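Local atomic coordinates of replicase polyprotein 1a (Avian infectious bronchitis virus, PDB entry 3LD1), a protein that is of unknown function in this nsp2 fragment, but belongs to the coronavirus polyprotein that is cut into the non-structural proteins of viral replication. Residues 130-133 against 134-137; 145-148 against 149-152; 215-219 against 220-224. The protein carries 3 engineered substitutions. All coordinates share one frame; numbering follows the deposited sequence.

Contact 1. Residues 130-133 against 134-137; sequences EILW and LQVA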
loop_
_atom_site.group_PDB
_atom_site.type_symbol
_atom_site.label_atom_id
_atom_site.label_comp_id
_atom_site.label_asym_id
_atom_site.label_seq_id
_atom_site.Cartn_x
_atom_site.Cartn_y
_atom_site.Cartn_z
ATOM N N GLU A 130 16.250 -10.216 -10.028
ATOM C CA GLU A 130 15.872 -11.576 -10.047
ATOM C C GLU A 130 14.979 -11.811 -8.812
ATOM O O GLU A 130 14.010 -12.546 -8.895
ATOM C CB GLU A 130 17.105 -12.463 -10.049
ATOM C CG GLU A 130 17.859 -12.591 -11.386
ATOM C CD GLU A 130 19.247 -13.191 -11.166
ATOM O OE1 GLU A 130 19.878 -12.929 -10.092
ATOM O OE2 GLU A 130 19.715 -13.938 -12.060
ATOM N N ILE A 131 15.308 -11.165 -7.698
ATOM C CA ILE A 131 14.487 -11.147 -6.534
ATOM C C ILE A 131 13.085 -10.706 -6.854
ATOM O O ILE A 131 12.097 -11.435 -6.616
ATOM C CB ILE A 131 15.081 -10.246 -5.433
ATOM C CG1 ILE A 131 16.489 -10.779 -5.052
ATOM C CG2 ILE A 131 14.109 -10.173 -4.276
ATOM C CD1 ILE A 131 16.818 -10.656 -3.645
ATOM N N LEU A 132 12.956 -9.543 -7.472
ATOM C CA LEU A 132 11.592 -9.140 -7.840
ATOM C C LEU A 132 10.868 -10.213 -8.661
ATOM O O LEU A 132 9.705 -10.355 -8.495
ATOM C CB LEU A 132 11.533 -7.764 -8.482
ATOM C CG LEU A 132 11.443 -6.375 -7.793
ATOM C CD1 LEU A 132 11.312 -6.223 -6.209
ATOM C CD2 LEU A 132 12.622 -5.516 -8.352
ATOM N N TRP A 133 11.516 -10.978 -9.519
ATOM C CA TRP A 133 10.761 -11.967 -10.317
ATOM C C TRP A 133 10.325 -13.162 -9.426
ATOM O O TRP A 133 9.186 -13.707 -9.530
ATOM C CB TRP A 133 11.519 -12.466 -11.574
ATOM C CG TRP A 133 11.856 -11.407 -12.714
ATOM C CD1 TRP A 133 13.099 -11.133 -13.203
ATOM C CD2 TRP A 133 10.952 -10.563 -13.487
ATOM N NE1 TRP A 133 13.049 -10.158 -14.165
ATOM C CE2 TRP A 133 11.750 -9.813 -14.388
ATOM C CE3 TRP A 133 9.564 -10.353 -13.485
ATOM C CZ2 TRP A 133 11.220 -8.879 -15.275
ATOM C CZ3 TRP A 133 9.033 -9.461 -14.391
ATOM C CH2 TRP A 133 9.868 -8.710 -15.274
ATOM N N LEU A 134 11.216 -13.543 -8.519
ATOM C CA LEU A 134 10.897 -14.577 -7.512
ATOM C C LEU A 134 9.590 -14.186 -6.781
ATOM O O LEU A 134 8.700 -15.034 -6.541
ATOM C CB LEU A 134 12.063 -14.804 -6.533
ATOM C CG LEU A 134 13.324 -15.361 -7.241
ATOM C CD1 LEU A 134 14.490 -15.540 -6.310
ATOM C CD2 LEU A 134 13.087 -16.685 -8.008
ATOM N N GLN A 135 9.477 -12.883 -6.527
ATOM C CA GLN A 135 8.391 -12.364 -5.749
ATOM C C GLN A 135 7.135 -12.348 -6.579
ATOM O O GLN A 135 6.057 -12.093 -6.050
ATOM C CB GLN A 135 8.726 -11.009 -5.122
ATOM C CG GLN A 135 9.791 -11.122 -4.050
ATOM C CD GLN A 135 10.467 -9.779 -3.783
ATOM O OE1 GLN A 135 10.452 -8.948 -4.670
ATOM N NE2 GLN A 135 11.050 -9.550 -2.560
ATOM N N VAL A 136 7.249 -12.686 -7.855
ATOM C CA VAL A 136 6.028 -12.843 -8.670
ATOM C C VAL A 136 5.959 -14.211 -9.304
ATOM O O VAL A 136 5.129 -14.449 -10.171
ATOM C CB VAL A 136 5.850 -11.693 -9.775
ATOM C CG1 VAL A 136 5.534 -10.377 -9.110
ATOM C CG2 VAL A 136 7.108 -11.512 -10.583
ATOM N N ALA A 137 6.811 -15.123 -8.845
ATOM C CA ALA A 137 6.786 -16.472 -9.341
ATOM C C ALA A 137 5.392 -17.057 -9.190
ATOM O O ALA A 137 4.759 -16.742 -8.236
ATOM C CB ALA A 137 7.794 -17.291 -8.597
#

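Contact 2. Residues 145-148 against 149-152; sequences MAMR and RLVG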
loop_
_atom_site.group_PDB
_atom_site.type_symbol
_atom_site.label_atom_id
_atom_site.label_comp_id
_atom_site.label_asym_id
_atom_site.label_seq_id
_atom_site.Cartn_x
_atom_site.Cartn_y
_atom_site.Cartn_z
ATOM N N MET A 145 7.897 -17.324 0.101
ATOM C CA MET A 145 9.179 -17.187 0.816
ATOM C C MET A 145 9.788 -15.868 0.441
ATOM O O MET A 145 10.107 -15.083 1.306
ATOM C CB MET A 145 10.139 -18.370 0.439
ATOM C CG MET A 145 11.617 -18.320 1.042
ATOM S SD MET A 145 12.592 -17.134 0.115
ATOM C CE MET A 145 12.679 -17.865 -1.487
ATOM N N ALA A 146 9.937 -15.602 -0.865
ATOM C CA ALA A 146 10.569 -14.308 -1.335
ATOM C C ALA A 146 9.863 -13.039 -0.891
ATOM O O ALA A 146 10.532 -12.016 -0.612
ATOM C CB ALA A 146 10.744 -14.291 -2.932
ATOM N N MET A 147 8.529 -13.069 -0.910
ATOM C CA MET A 147 7.763 -11.924 -0.472
ATOM C C MET A 147 8.034 -11.554 0.974
ATOM O O MET A 147 7.804 -10.412 1.373
ATOM C CB MET A 147 6.264 -12.108 -0.687
ATOM C CG MET A 147 5.806 -12.040 -2.141
ATOM S SD MET A 147 3.996 -12.158 -2.278
ATOM C CE MET A 147 3.673 -13.862 -2.548
ATOM N N ARG A 148 8.542 -12.504 1.757
ATOM C CA ARG A 148 8.778 -12.199 3.129
ATOM C C ARG A 148 9.598 -10.932 3.234
ATOM O O ARG A 148 9.506 -10.279 4.225
ATOM C CB ARG A 148 9.387 -13.408 3.908
ATOM C CG ARG A 148 8.362 -14.548 4.008
ATOM C CD ARG A 148 8.947 -15.827 4.574
ATOM N NE ARG A 148 8.438 -16.025 5.917
ATOM C CZ ARG A 148 7.319 -16.663 6.172
ATOM N NH1 ARG A 148 6.641 -17.223 5.173
ATOM N NH2 ARG A 148 6.916 -16.770 7.409
ATOM N N ARG A 149 10.361 -10.573 2.197
ATOM C CA ARG A 149 11.356 -9.483 2.316
ATOM C C ARG A 149 10.685 -8.158 2.243
ATOM O O ARG A 149 11.269 -7.142 2.651
ATOM C CB ARG A 149 12.373 -9.464 1.174
ATOM C CG ARG A 149 13.226 -10.672 0.965
ATOM C CD ARG A 149 14.245 -10.357 -0.213
ATOM N NE ARG A 149 15.587 -10.684 0.259
ATOM C CZ ARG A 149 16.623 -9.851 0.357
ATOM N NH1 ARG A 149 16.578 -8.591 -0.071
ATOM N NH2 ARG A 149 17.759 -10.321 0.843
ATOM N N LEU A 150 9.510 -8.166 1.617
ATOM C CA LEU A 150 8.744 -6.954 1.343
ATOM C C LEU A 150 8.062 -6.338 2.582
ATOM O O LEU A 150 7.791 -5.134 2.594
ATOM C CB LEU A 150 7.707 -7.202 0.282
ATOM C CG LEU A 150 8.252 -7.623 -1.069
ATOM C CD1 LEU A 150 7.161 -7.991 -2.037
ATOM C CD2 LEU A 150 9.150 -6.603 -1.650
ATOM N N VAL A 151 7.860 -7.163 3.623
ATOM C CA VAL A 151 7.256 -6.733 4.873
ATOM C C VAL A 151 8.155 -5.661 5.462
ATOM O O VAL A 151 7.763 -4.517 5.609
ATOM C CB VAL A 151 7.107 -7.920 5.788
ATOM C CG1 VAL A 151 6.498 -7.483 7.105
ATOM C CG2 VAL A 151 6.221 -9.021 5.104
ATOM N N GLY A 152 9.398 -6.019 5.695
ATOM C CA GLY A 152 10.435 -5.069 6.064
ATOM C C GLY A 152 10.410 -3.798 5.230
ATOM O O GLY A 152 10.441 -2.713 5.805
#

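Contact 3. Residues 215-219 against 220-224; sequences VVMER and TLVVR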
loop_
_atom_site.group_PDB
_atom_site.type_symbol
_atom_site.label_atom_id
_atom_site.label_comp_id
_atom_site.label_asym_id
_atom_site.label_seq_id
_atom_site.Cartn_x
_atom_site.Cartn_y
_atom_site.Cartn_z
ATOM N N VAL A 215 -3.214 9.496 4.969
ATOM C CA VAL A 215 -4.150 10.633 4.997
ATOM C C VAL A 215 -5.016 10.533 6.227
ATOM O O VAL A 215 -4.927 9.507 6.930
ATOM C CB VAL A 215 -5.120 10.676 3.772
ATOM C CG1 VAL A 215 -4.334 10.890 2.459
ATOM C CG2 VAL A 215 -5.996 9.432 3.771
ATOM N N VAL A 216 -5.879 11.539 6.482
ATOM C CA VAL A 216 -6.876 11.338 7.530
ATOM C C VAL A 216 -8.264 11.325 6.989
ATOM O O VAL A 216 -8.658 12.258 6.304
ATOM C CB VAL A 216 -6.808 12.378 8.576
ATOM C CG1 VAL A 216 -7.949 12.158 9.565
ATOM C CG2 VAL A 216 -5.453 12.327 9.276
ATOM N N MET A 217 -8.990 10.271 7.293
ATOM C CA MET A 217 -10.344 10.168 6.944
ATOM C C MET A 217 -11.202 9.681 8.123
ATOM O O MET A 217 -10.906 8.646 8.788
ATOM C CB MET A 217 -10.475 9.157 5.835
ATOM C CG MET A 217 -9.646 9.453 4.582
ATOM S SD MET A 217 -9.735 8.170 3.242
ATOM C CE MET A 217 -11.280 8.515 2.349
ATOM N N GLU A 218 -12.291 10.407 8.353
ATOM C CA GLU A 218 -13.240 10.061 9.386
ATOM C C GLU A 218 -12.530 9.904 10.733
ATOM O O GLU A 218 -12.830 8.980 11.529
ATOM C CB GLU A 218 -14.055 8.833 8.965
ATOM C CG GLU A 218 -15.046 9.139 7.817
ATOM C CD GLU A 218 -15.897 10.384 8.122
ATOM O OE1 GLU A 218 -16.510 10.394 9.220
ATOM O OE2 GLU A 218 -15.917 11.375 7.315
ATOM N N ARG A 219 -11.586 10.827 10.961
ATOM C CA ARG A 219 -10.765 10.885 12.171
ATOM C C ARG A 219 -9.917 9.662 12.412
ATOM O O ARG A 219 -9.577 9.374 13.570
ATOM C CB ARG A 219 -11.580 11.125 13.422
ATOM C CG ARG A 219 -12.528 12.293 13.355
ATOM C CD ARG A 219 -13.679 12.161 14.395
ATOM N NE ARG A 219 -14.576 13.286 14.199
ATOM C CZ ARG A 219 -15.729 13.286 13.500
ATOM N NH1 ARG A 219 -16.237 12.154 12.927
ATOM N NH2 ARG A 219 -16.398 14.462 13.383
ATOM N N THR A 220 -9.539 8.949 11.358
ATOM C CA THR A 220 -8.489 7.943 11.469
ATOM C C THR A 220 -7.430 8.285 10.484
ATOM O O THR A 220 -7.728 8.873 9.416
ATOM C CB THR A 220 -8.926 6.509 11.015
ATOM O OG1 THR A 220 -10.340 6.349 11.052
ATOM C CG2 THR A 220 -8.313 5.516 11.846
ATOM N N LEU A 221 -6.204 7.869 10.829
ATOM C CA LEU A 221 -5.148 7.709 9.867
ATOM C C LEU A 221 -5.580 6.539 8.966
ATOM O O LEU A 221 -6.235 5.628 9.424
ATOM C CB LEU A 221 -3.874 7.356 10.608
ATOM C CG LEU A 221 -3.158 8.502 11.357
ATOM C CD1 LEU A 221 -2.070 8.028 12.331
ATOM C CD2 LEU A 221 -2.518 9.439 10.368
ATOM N N VAL A 222 -5.319 6.625 7.667
ATOM C CA VAL A 222 -5.481 5.497 6.771
ATOM C C VAL A 222 -4.328 5.498 5.768
ATOM O O VAL A 222 -3.840 6.517 5.414
ATOM C CB VAL A 222 -6.877 5.411 6.084
ATOM C CG1 VAL A 222 -7.942 6.224 6.838
ATOM C CG2 VAL A 222 -6.818 5.732 4.563
ATOM N N VAL A 223 -3.818 4.324 5.430
ATOM C CA VAL A 223 -2.797 4.214 4.411
ATOM C C VAL A 223 -3.582 3.970 3.148
ATOM O O VAL A 223 -4.223 2.910 3.003
ATOM C CB VAL A 223 -1.887 3.022 4.713
ATOM C CG1 VAL A 223 -1.129 2.593 3.478
ATOM C CG2 VAL A 223 -0.905 3.387 5.761
ATOM N N ARG A 224 -3.620 4.980 2.282
ATOM C CA ARG A 224 -4.349 4.858 1.016
ATOM C C ARG A 224 -4.063 3.508 0.366
ATOM O O ARG A 224 -4.984 2.760 0.087
ATOM C CB ARG A 224 -3.943 5.993 0.072
ATOM C CG ARG A 224 -4.534 7.392 0.497
ATOM C CD ARG A 224 -5.586 7.858 -0.531
ATOM N NE ARG A 224 -4.972 8.854 -1.401
ATOM C CZ ARG A 224 -5.173 10.165 -1.276
ATOM N NH1 ARG A 224 -6.030 10.623 -0.329
ATOM N NH2 ARG A 224 -4.531 11.005 -2.092
#

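Contact 1. Residues 130-133 against 134-137
Leu134 N donates to Glu130 O at 3.0 Å in a nearly straight bond (166°) that arrives in the carbonyl plane. One residue on, Gln135 N lies 3.0 Å from Ile131 O, and the two make successive bonds of the helical spacing at this end of helix 128-134; Gln135 N has only a weak additional interaction with Leu132 O. After that the pattern changes. Val136 N reaches back just three residues to Trp133 O, at 2.8 Å, and comes from above the carbonyl plane, 65° out of it. This is how the helix runs out into the type I turn of residues 134-137, which is closed by Ala137 N bonding to Leu134 O.

The side chain of Gln135 turns back over the helix. Its CG stands beside its own backbone N (chi1 -68°) and the chain is extended beyond it, which brings the two ends of the amide to different neighbours: NE2 is 3.6 Å from Ile131 CG2, and OE1 is 3.2 Å from Leu132 CD1. NE2 also finds an acceptor in Ala146 O of the next helix. Val136 CG2 meets the indole of Trp133 at its edge, near the ring plane, 4.0 Å from CE3.

Helix 140-162 takes Leu134 against Val142 and Ala146, while helix 93-103 covers Leu134 with Phe94 and Tyr98, and its Lys97 forms a salt bridge with Glu130 OE1. Trp133 packs on Ala33 and Val36 of helix 30-46 and meets Phe20, at the end of helix 13-20, edge-to-face.

Contact 2. Residues 145-148 against 149-152
Arg149 CG lies 3.4 Å from Ala146 O, so it is the aliphatic root of the arginine, and not its flat guanidinium, that meets the peptide group one turn back. A chi1 of -59°, with CG beside the backbone N, brings it there. The guanidinium groups of Arg148 and Arg149 diverge, and neither lies on a face or at an edge of the other. Each has partners elsewhere: Arg148 NE forms a salt bridge with Asp116, whereas Arg149 pairs through NH2 with Asp123 and donates from NE to Ala119 O.

The flat peptide groups are what the two segments chiefly bring together. Leu150 N sits over the carbonyl of Met147, 49° out of its plane, and donates to Met147 O at 2.8 Å (152°). Further back, Arg149 N points at Ala146 O from 3.2 Å, although the position of this nitrogen is less certain, because it stands too close to a neighbour in the model.

Met147 and Leu150 share one side of the helix. Their branches meet loosely, Met147 CG being 4.3 Å from Leu150 CD1, and Leu150 CB rests 3.4 Å from Met147 O. On another side, Val151 CG2 lies 3.6 Å from Arg148 O. Phe205 of helix 194-207 packs on both Met147 and Leu150, while Val151 leans on Phe181 and Leu185 of helix 174-185.

The bonds to Arg149 and Leu150 both span three residues, where a regular alpha helix would span four, in keeping with a local kink in helix 140-162. Across this turn the polar contacts are thus backbone ones and the apolar touch is slight, and the two positive charges are probably balanced by Asp116 and Asp123.

Contact 3. Residues 215-219 against 220-224
Val215 and Val222 satisfy each other's backbone in both directions: Val215 N donates to Val222 O at 3.1 Å, and Val222 N returns a bond to Val215 O at 3.0 Å. Nearer the turn, Met217 and Thr220 form the second such pair. Met217 N gives its hydrogen to Thr220 O at 2.8 Å, and Thr220 N reaches Met217 O at 2.9 Å. Met217 O also receives a weak bond from Thr220 OG1, so this one acceptor serves two donors of the same residue. Between the two hydrogen-bonded pairs lies the non-hydrogen-bonded pair Val216 and Leu221, where the CA-H of Val216 points to Thr220 O, with CA 3.2 Å from the oxygen.

The motif is a tight two-residue beta hairpin closed by a type I' turn, with Glu218 and Arg219 at its corners, both with the positive phi (54° and 61°) this turn needs. Arg219 NE donates to Gly251 O, and backbone bonds join Arg219 to Arg262 and Arg224 to Thr213.

Val215, Met217, Thr220 and Val222 share one face of the hairpin. There Val215 CG2 meets Val222 CG2 at 3.9 Å, and Met217 CB touches Val222 CG1 at 4.0 Å. From this face Thr220 reaches Ala239 and Phe242 of helix 232-243. Arg224, its chain bent at chi2 and chi3, brings its guanidinium back across Val215, with NH1 3.3 Å from CG1. The opposite face carries Val216 and Leu221, and Leu221 packs on Met166 and Phe242.

In the fold
Contacts 1 and 2 are neighbours in space as well as in sequence, their centres about 11 Å apart. The end of helix 128-134 lies directly against helix 140-162: Leu134 CB is 3.9 Å from Ala146 CB, and Gln135 NE2 lies 3.6 Å from Leu150 CD2, so residues of 134-137 pack on both halves of contact 2. Contact 3 stands apart. The centres of contacts 2 and 3 are about 26 Å apart and their nearest atoms about 12 Å. The centres of contacts 1 and 3 are about 32 Å apart and their nearest atoms about 18 Å. The three contacts come in series along this elongated chain, passing from its helical part to a small hairpin packed on helix 232-243.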